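Local coordinates for protein nickel-dependent hydrogenase large subunit (Allochromatium vinosum, PDB 3MYR) that catalyses the oxidation of molecular hydrogen at a nickel-iron centre, passing the electrons to an acceptor, as the large subunit of a heterodimeric hydrogenase, at residues B[30-35]-B[371-376]; B[89-94]-B[449-454]; B[512-517]-B[524-529]. All coordinates share one frame; numbering follows the deposited sequence.

Overall arrangement
Two of the three contacts join segments more than 330 residues apart, the third two helices next to each other in sequence. Interactions 1 and 3 adjoin, their centres about 9 Å apart. Interaction 1 joins the outer strand 27-35 of a small antiparallel sheet to loop 371-376, interaction 3 helix 509-514 to helix 525-531. They share polar pairs, Tyr373 with Glu527 and Ala31 with Arg517, and tie strand, loop and helices together; the side chains of Leu376 and Tyr526 come within about 9 Å of the nickel-iron centre. Interaction 2, packing between helices 86-112 and 426-456, lies across the chain's centre, about 42 Å and 37 Å from the other centres. Its segments alternate with those of interaction 1; interaction 3 follows.

Interaction 1: B[30-35]-B[371-376]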
# COMPACT_ATOMS: atom_id res chain seq x y z
N GLN B 30 4.38 -17.48 -23.37
CA GLN B 30 4.77 -17.67 -21.95
C GLN B 30 5.01 -16.29 -21.34
O GLN B 30 5.60 -15.41 -21.99
CB GLN B 30 6.04 -18.50 -21.76
CG GLN B 30 6.00 -20.02 -22.13
CD GLN B 30 5.23 -20.90 -21.10
OE1 GLN B 30 4.04 -21.20 -21.32
NE2 GLN B 30 5.91 -21.34 -20.02
N ALA B 31 4.58 -16.11 -20.09
CA ALA B 31 4.87 -14.89 -19.37
C ALA B 31 5.68 -15.19 -18.09
O ALA B 31 5.53 -16.26 -17.45
CB ALA B 31 3.56 -14.16 -19.03
N TYR B 32 6.51 -14.22 -17.69
CA TYR B 32 7.35 -14.34 -16.48
C TYR B 32 7.19 -13.06 -15.67
O TYR B 32 7.21 -11.95 -16.24
CB TYR B 32 8.83 -14.58 -16.82
CG TYR B 32 9.00 -15.78 -17.68
CD1 TYR B 32 9.34 -17.04 -17.12
CD2 TYR B 32 8.79 -15.71 -19.06
CE1 TYR B 32 9.45 -18.16 -17.91
CE2 TYR B 32 8.92 -16.85 -19.88
CZ TYR B 32 9.23 -18.06 -19.28
OH TYR B 32 9.39 -19.20 -20.07
N SER B 33 6.91 -13.24 -14.37
CA SER B 33 6.67 -12.16 -13.40
C SER B 33 7.90 -12.09 -12.46
O SER B 33 8.29 -13.10 -11.84
CB SER B 33 5.43 -12.48 -12.56
OG SER B 33 5.31 -11.45 -11.58
N SER B 34 8.54 -10.93 -12.40
CA SER B 34 9.75 -10.75 -11.64
C SER B 34 9.72 -9.51 -10.76
O SER B 34 9.59 -8.41 -11.26
CB SER B 34 10.91 -10.58 -12.62
OG SER B 34 12.08 -10.29 -11.85
N GLY B 35 9.86 -9.70 -9.44
CA GLY B 35 9.98 -8.60 -8.44
C GLY B 35 11.45 -8.20 -8.31
O GLY B 35 12.28 -9.07 -8.09
N ASP B 371 16.59 -20.52 -13.85
CA ASP B 371 16.64 -20.75 -12.38
C ASP B 371 15.90 -19.59 -11.64
O ASP B 371 14.74 -19.30 -11.96
CB ASP B 371 18.12 -20.93 -11.92
CG ASP B 371 18.27 -21.52 -10.48
OD1 ASP B 371 17.46 -22.39 -10.05
OD2 ASP B 371 19.26 -21.15 -9.81
N GLY B 372 16.51 -18.94 -10.66
CA GLY B 372 15.83 -17.81 -10.00
C GLY B 372 15.62 -16.65 -10.97
O GLY B 372 16.53 -16.29 -11.76
N TYR B 373 14.42 -16.08 -10.96
CA TYR B 373 14.17 -14.91 -11.80
C TYR B 373 13.33 -13.83 -11.09
O TYR B 373 12.77 -12.89 -11.74
CB TYR B 373 13.61 -15.32 -13.20
CG TYR B 373 12.19 -15.97 -13.22
CD1 TYR B 373 12.03 -17.35 -13.39
CD2 TYR B 373 11.03 -15.17 -13.11
CE1 TYR B 373 10.74 -17.93 -13.46
CE2 TYR B 373 9.75 -15.71 -13.17
CZ TYR B 373 9.63 -17.11 -13.33
OH TYR B 373 8.39 -17.64 -13.35
N SER B 374 13.24 -13.93 -9.75
CA SER B 374 12.42 -13.05 -8.97
C SER B 374 12.83 -13.00 -7.50
O SER B 374 13.31 -13.99 -6.95
CB SER B 374 10.92 -13.48 -9.06
OG SER B 374 10.06 -12.51 -8.33
N TRP B 375 12.56 -11.85 -6.85
CA TRP B 375 12.72 -11.73 -5.42
C TRP B 375 11.48 -12.23 -4.72
O TRP B 375 11.52 -12.34 -3.50
CB TRP B 375 13.07 -10.31 -4.94
CG TRP B 375 14.51 -9.94 -5.20
CD1 TRP B 375 14.97 -8.98 -6.06
CD2 TRP B 375 15.65 -10.47 -4.55
NE1 TRP B 375 16.35 -8.92 -6.03
CE2 TRP B 375 16.79 -9.86 -5.13
CE3 TRP B 375 15.84 -11.51 -3.60
CZ2 TRP B 375 18.11 -10.16 -4.71
CZ3 TRP B 375 17.16 -11.78 -3.17
CH2 TRP B 375 18.27 -11.14 -3.75
N LEU B 376 10.43 -12.61 -5.46
CA LEU B 376 9.25 -13.25 -4.81
C LEU B 376 9.47 -14.72 -4.61
O LEU B 376 9.89 -15.41 -5.55
CB LEU B 376 7.92 -13.05 -5.59
CG LEU B 376 7.36 -11.59 -5.58
CD1 LEU B 376 8.24 -10.65 -6.49
CD2 LEU B 376 5.94 -11.70 -6.19
O HOH W 1 7.78 -13.27 -9.35
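An ST turn at Ser374 docks the loop 371-376 onto the end of the outer strand 27-35 of the three-stranded antiparallel sheet. Ser374 OG is the pivot: it accepts an almost straight bond from Gly35 N (3.0 Å, 175°) and, closing the turn, another from Leu376 N at 2.9 Å. It also donates to a water that in turn donates to Ser33 O, so the buried hydroxyl is gripped by three partners. Beside it, Ser34 OG gives its proton to Tyr373 O (2.7 Å), and Trp375 N returns a bond to Gly35 O at 3.1 Å. Glycine suits this end of the strand, since Leu376 CD1 lies only 3.3 Å from Gly35 CA, where a CB would clash. The aromatic pair is T-shaped: the edge of Tyr32 points at the face of Tyr373, ring planes 81° apart, with Tyr32 CD1 3.8 Å from Tyr373 CZ. Tyr373 adopts the crowded position, CG between the backbone N and the carbonyl carbon (chi1 66°), which brings its ring alongside the strand. Its hydroxyl is hydrogen-bonded to Glu527 OE1 and to Arg517 N, outside the contact. Leu376 also touches helix 556-560, near the magnesium site, while Trp375 NE1 bonds to Gly84 O of the small subunit. On the strand, Ser33 OG pairs with Ala514 O and its side chain touches Tyr526 of helix 525-531.

Interaction 2: B[89-94]-B[449-454]; sequences QLIRNL and DGLIAN
A nearly antiparallel helix pair in the helical part of the large subunit brings Leu451 of helix 426-456 against Leu90, Ile91 and Leu94 of helix 86-112. As an example of packing carried mainly by aliphatic side chains, it is simple: the axes of the two segments come within 9.8 Å, their directions differ by 157°, and all the cross-contacts among side chains are apolar. Leu451 is the central residue. Its CG stands anti to the backbone N (chi1 179°), which carries both methyls toward the facing helix. Leu451 CD2 touches both Leu94, whose CD1 is 4.1 Å away, and Ile91. Nearer the backbones, Leu90 CB stands 4.4 Å from Leu451 CB. Leu90 lays its CD2 over the backbone of the partner helix, 3.8 Å from Leu451 N and close to the carbonyl carbon of Gly450. Gly450 offers bare main chain here, though a CB would also fit. The near-eclipsed second torsion of Leu90 makes the exact placing of its methyls less sure.

Beyond the pair, Leu94 packs on Met444 and Trp447, earlier in helix 426-456, and Ile91 touches Val222 of a loop. Arg92 turns to the other side of its helix for a salt bridge with Glu77. Far from the metal sites, the contact is plain packing between two long helices, and its closest side-chain approach is that of Ile91, whose CG1 lies 3.8 Å from CD2 of Leu451 and 4.1 Å from its CD1.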
# COMPACT_ATOMS: atom_id res chain seq x y z
N GLN B 89 -12.05 -4.86 18.86
CA GLN B 89 -12.33 -5.64 17.69
C GLN B 89 -13.18 -4.84 16.69
O GLN B 89 -12.90 -4.84 15.49
CB GLN B 89 -13.02 -6.98 18.06
CG GLN B 89 -13.03 -7.94 16.84
CD GLN B 89 -11.66 -8.64 16.60
OE1 GLN B 89 -11.44 -9.77 17.05
NE2 GLN B 89 -10.79 -8.00 15.85
N LEU B 90 -14.16 -4.08 17.19
CA LEU B 90 -14.99 -3.20 16.35
C LEU B 90 -14.17 -2.10 15.72
O LEU B 90 -14.36 -1.74 14.54
CB LEU B 90 -16.09 -2.55 17.16
CG LEU B 90 -17.41 -3.33 17.32
CD1 LEU B 90 -17.75 -4.49 16.44
CD2 LEU B 90 -17.98 -3.36 18.63
N ILE B 91 -13.31 -1.50 16.53
CA ILE B 91 -12.43 -0.48 15.98
C ILE B 91 -11.50 -1.04 14.88
O ILE B 91 -11.37 -0.42 13.84
CB ILE B 91 -11.68 0.29 17.07
CG1 ILE B 91 -12.70 1.17 17.82
CG2 ILE B 91 -10.47 1.17 16.39
CD1 ILE B 91 -12.17 1.71 19.27
N ARG B 92 -10.95 -2.26 15.09
CA ARG B 92 -10.13 -2.82 14.08
C ARG B 92 -10.94 -3.09 12.79
O ARG B 92 -10.45 -2.80 11.73
CB ARG B 92 -9.42 -4.10 14.51
CG ARG B 92 -8.16 -3.84 15.40
CD ARG B 92 -7.58 -5.22 15.93
NE ARG B 92 -6.45 -5.06 16.84
CZ ARG B 92 -5.79 -6.07 17.39
NH1 ARG B 92 -6.07 -7.35 17.00
NH2 ARG B 92 -4.81 -5.82 18.24
N ASN B 93 -12.16 -3.62 12.91
CA ASN B 93 -12.99 -3.84 11.74
C ASN B 93 -13.23 -2.54 10.99
O ASN B 93 -13.16 -2.51 9.75
CB ASN B 93 -14.38 -4.42 12.09
CG ASN B 93 -14.35 -5.89 12.47
OD1 ASN B 93 -15.40 -6.45 12.91
ND2 ASN B 93 -13.21 -6.53 12.34
N LEU B 94 -13.62 -1.49 11.72
CA LEU B 94 -13.85 -0.19 11.10
C LEU B 94 -12.62 0.34 10.34
O LEU B 94 -12.71 0.84 9.20
CB LEU B 94 -14.27 0.81 12.19
CG LEU B 94 -15.72 0.67 12.68
CD1 LEU B 94 -15.92 1.40 14.04
CD2 LEU B 94 -16.71 1.23 11.61
N ASP B 449 -22.34 1.42 14.87
CA ASP B 449 -23.47 1.39 15.78
C ASP B 449 -23.18 0.42 16.91
O ASP B 449 -23.61 0.63 18.03
CB ASP B 449 -24.77 0.93 15.08
CG ASP B 449 -25.28 1.93 14.07
OD1 ASP B 449 -24.90 3.15 14.18
OD2 ASP B 449 -26.05 1.49 13.17
N GLY B 450 -22.51 -0.67 16.62
CA GLY B 450 -22.25 -1.67 17.68
C GLY B 450 -21.22 -1.12 18.68
O GLY B 450 -21.31 -1.41 19.88
N LEU B 451 -20.28 -0.31 18.20
CA LEU B 451 -19.31 0.40 19.08
C LEU B 451 -20.03 1.39 20.00
O LEU B 451 -19.82 1.39 21.22
CB LEU B 451 -18.22 1.11 18.23
CG LEU B 451 -17.14 1.91 18.94
CD1 LEU B 451 -16.27 1.04 19.92
CD2 LEU B 451 -16.20 2.59 17.91
N ILE B 452 -20.88 2.24 19.42
CA ILE B 452 -21.63 3.21 20.20
C ILE B 452 -22.50 2.49 21.26
O ILE B 452 -22.50 2.88 22.45
CB ILE B 452 -22.55 4.09 19.33
CG1 ILE B 452 -21.74 4.94 18.34
CG2 ILE B 452 -23.34 5.10 20.22
CD1 ILE B 452 -20.60 5.67 19.00
N ALA B 453 -23.15 1.39 20.85
CA ALA B 453 -24.06 0.71 21.79
C ALA B 453 -23.25 0.10 22.90
O ALA B 453 -23.69 0.10 24.04
CB ALA B 453 -24.91 -0.35 21.09
N ASN B 454 -22.06 -0.42 22.57
CA ASN B 454 -21.27 -1.08 23.58
C ASN B 454 -20.77 -0.05 24.58
O ASN B 454 -20.83 -0.27 25.80
CB ASN B 454 -20.10 -1.88 22.99
CG ASN B 454 -19.44 -2.78 24.02
OD1 ASN B 454 -18.19 -2.77 24.17
ND2 ASN B 454 -20.27 -3.62 24.70

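Interaction 3: B[512-517]-B[524-529]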
# COMPACT_ATOMS: atom_id res chain seq x y z
N TRP B 512 1.53 -14.58 -3.37
CA TRP B 512 0.75 -15.60 -4.08
C TRP B 512 0.57 -15.24 -5.54
O TRP B 512 0.88 -16.07 -6.44
CB TRP B 512 -0.69 -15.69 -3.47
CG TRP B 512 -0.69 -16.32 -2.10
CD1 TRP B 512 -0.73 -15.69 -0.91
CD2 TRP B 512 -0.68 -17.73 -1.81
NE1 TRP B 512 -0.77 -16.60 0.12
CE2 TRP B 512 -0.72 -17.87 -0.40
CE3 TRP B 512 -0.63 -18.90 -2.62
CZ2 TRP B 512 -0.73 -19.13 0.24
CZ3 TRP B 512 -0.63 -20.16 -1.99
CH2 TRP B 512 -0.70 -20.27 -0.55
N ASN B 513 -0.02 -14.06 -5.81
CA ASN B 513 -0.44 -13.80 -7.21
C ASN B 513 0.71 -13.57 -8.18
O ASN B 513 0.68 -14.00 -9.34
CB ASN B 513 -1.38 -12.56 -7.22
CG ASN B 513 -2.72 -12.85 -6.54
OD1 ASN B 513 -3.16 -13.99 -6.48
ND2 ASN B 513 -3.39 -11.80 -6.10
N ALA B 514 1.72 -12.81 -7.74
CA ALA B 514 2.80 -12.35 -8.63
C ALA B 514 4.02 -13.30 -8.61
O ALA B 514 5.05 -13.07 -9.31
CB ALA B 514 3.23 -10.98 -8.17
N GLY B 515 4.00 -14.27 -7.71
CA GLY B 515 5.19 -15.09 -7.46
C GLY B 515 5.48 -15.95 -8.68
O GLY B 515 4.61 -16.16 -9.53
N PRO B 516 6.71 -16.46 -8.80
CA PRO B 516 7.07 -17.07 -10.09
C PRO B 516 6.72 -18.56 -10.10
O PRO B 516 5.91 -19.04 -9.27
CB PRO B 516 8.61 -16.86 -10.15
CG PRO B 516 9.01 -17.09 -8.67
CD PRO B 516 7.88 -16.35 -7.88
N ARG B 517 7.31 -19.27 -11.05
CA ARG B 517 7.09 -20.71 -11.22
C ARG B 517 7.69 -21.50 -10.08
O ARG B 517 8.59 -21.01 -9.40
CB ARG B 517 7.67 -21.19 -12.52
CG ARG B 517 6.82 -20.83 -13.74
CD ARG B 517 7.67 -20.77 -15.06
NE ARG B 517 6.82 -20.59 -16.27
CZ ARG B 517 6.22 -19.44 -16.64
NH1 ARG B 517 6.39 -18.34 -15.93
NH2 ARG B 517 5.45 -19.38 -17.74
N GLY B 524 2.58 -18.81 -11.68
CA GLY B 524 1.73 -18.09 -10.77
C GLY B 524 0.57 -17.34 -11.45
O GLY B 524 0.51 -17.29 -12.68
N ALA B 525 -0.32 -16.73 -10.64
CA ALA B 525 -1.54 -16.08 -11.18
C ALA B 525 -1.26 -15.06 -12.31
O ALA B 525 -1.88 -15.14 -13.36
CB ALA B 525 -2.38 -15.49 -10.11
N TYR B 526 -0.30 -14.16 -12.11
CA TYR B 526 -0.08 -13.10 -13.15
C TYR B 526 0.34 -13.81 -14.43
O TYR B 526 -0.08 -13.48 -15.51
CB TYR B 526 1.08 -12.18 -12.77
CG TYR B 526 0.84 -11.20 -11.64
CD1 TYR B 526 -0.29 -11.29 -10.81
CD2 TYR B 526 1.76 -10.20 -11.38
CE1 TYR B 526 -0.51 -10.37 -9.76
CE2 TYR B 526 1.54 -9.26 -10.33
CZ TYR B 526 0.44 -9.39 -9.50
OH TYR B 526 0.33 -8.57 -8.39
N GLU B 527 1.27 -14.74 -14.28
CA GLU B 527 1.84 -15.42 -15.42
C GLU B 527 0.77 -16.25 -16.16
O GLU B 527 0.66 -16.21 -17.40
CB GLU B 527 3.06 -16.28 -14.96
CG GLU B 527 4.25 -15.48 -14.34
CD GLU B 527 5.29 -16.43 -13.68
OE1 GLU B 527 6.50 -16.11 -13.63
OE2 GLU B 527 4.88 -17.53 -13.24
N ALA B 528 -0.06 -16.97 -15.42
CA ALA B 528 -1.07 -17.81 -16.06
C ALA B 528 -2.13 -16.88 -16.66
O ALA B 528 -2.71 -17.20 -17.71
CB ALA B 528 -1.72 -18.78 -15.06
N ALA B 529 -2.35 -15.70 -16.04
CA ALA B 529 -3.36 -14.75 -16.55
C ALA B 529 -2.96 -14.20 -17.95
O ALA B 529 -3.81 -14.10 -18.83
CB ALA B 529 -3.55 -13.60 -15.56
O HOH W 2 -0.47 -17.89 -7.88
O HOH W 3 2.77 -14.89 -11.22
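Tyr526 and Asn513 join the start of helix 525-531 to the last turn of helix 509-514, in a helix-loop-helix connection beside the nickel-iron centre. Tyr526 N, in the first turn of its helix, donates to Asn513 O at 2.9 Å. The neighbouring N-H groups of that turn use water: one molecule bridges Trp512 O to Ala525 N, and a second donates to Asn513 O and Gly515 O and accepts a weak bond from Glu527 N. The tyrosine CG stands anti to its carbonyl carbon (chi1 -72°), which turns the ring back over the preceding helix. There the Ala514 methyl makes a CH-pi contact over one face of the ring, 27° off the normal, with Ala514 CB 3.2 Å from Tyr526 CE2. Asn513 CB meets the same ring 3.5 Å from Tyr526 CE1. An alanine in place of Tyr526 would probably open a gap under the Ala514 methyl and leave Asn513 CB without its aromatic neighbour.

Glu527 serves the same helix start. Its chain runs out extended, and Glu527 OE2 accepts from Gly524 N at 3.1 Å, the half of a capping box available when the N-cap residue is glycine; a CB on Gly524 would collide with Gly515 O. Glu527 OE2 also forms a salt bridge with Arg517 NH1 (3.2 Å), the guanidinium and carboxylate planes being turned 59° apart. The buried charges would thus be likely to offset each other.

Both groups have further partners on the sheet side: Arg517 NH1 bonds to Ala31 O of strand 27-35, and Glu527 OE1 accepts from Ser33 N of that strand, besides its bond with Tyr373. Asn513 OD1 meets Val388 N, Trp512 touches strands 281-288 and 378-381, and the Tyr526 ring touches Phe552 and Pro554.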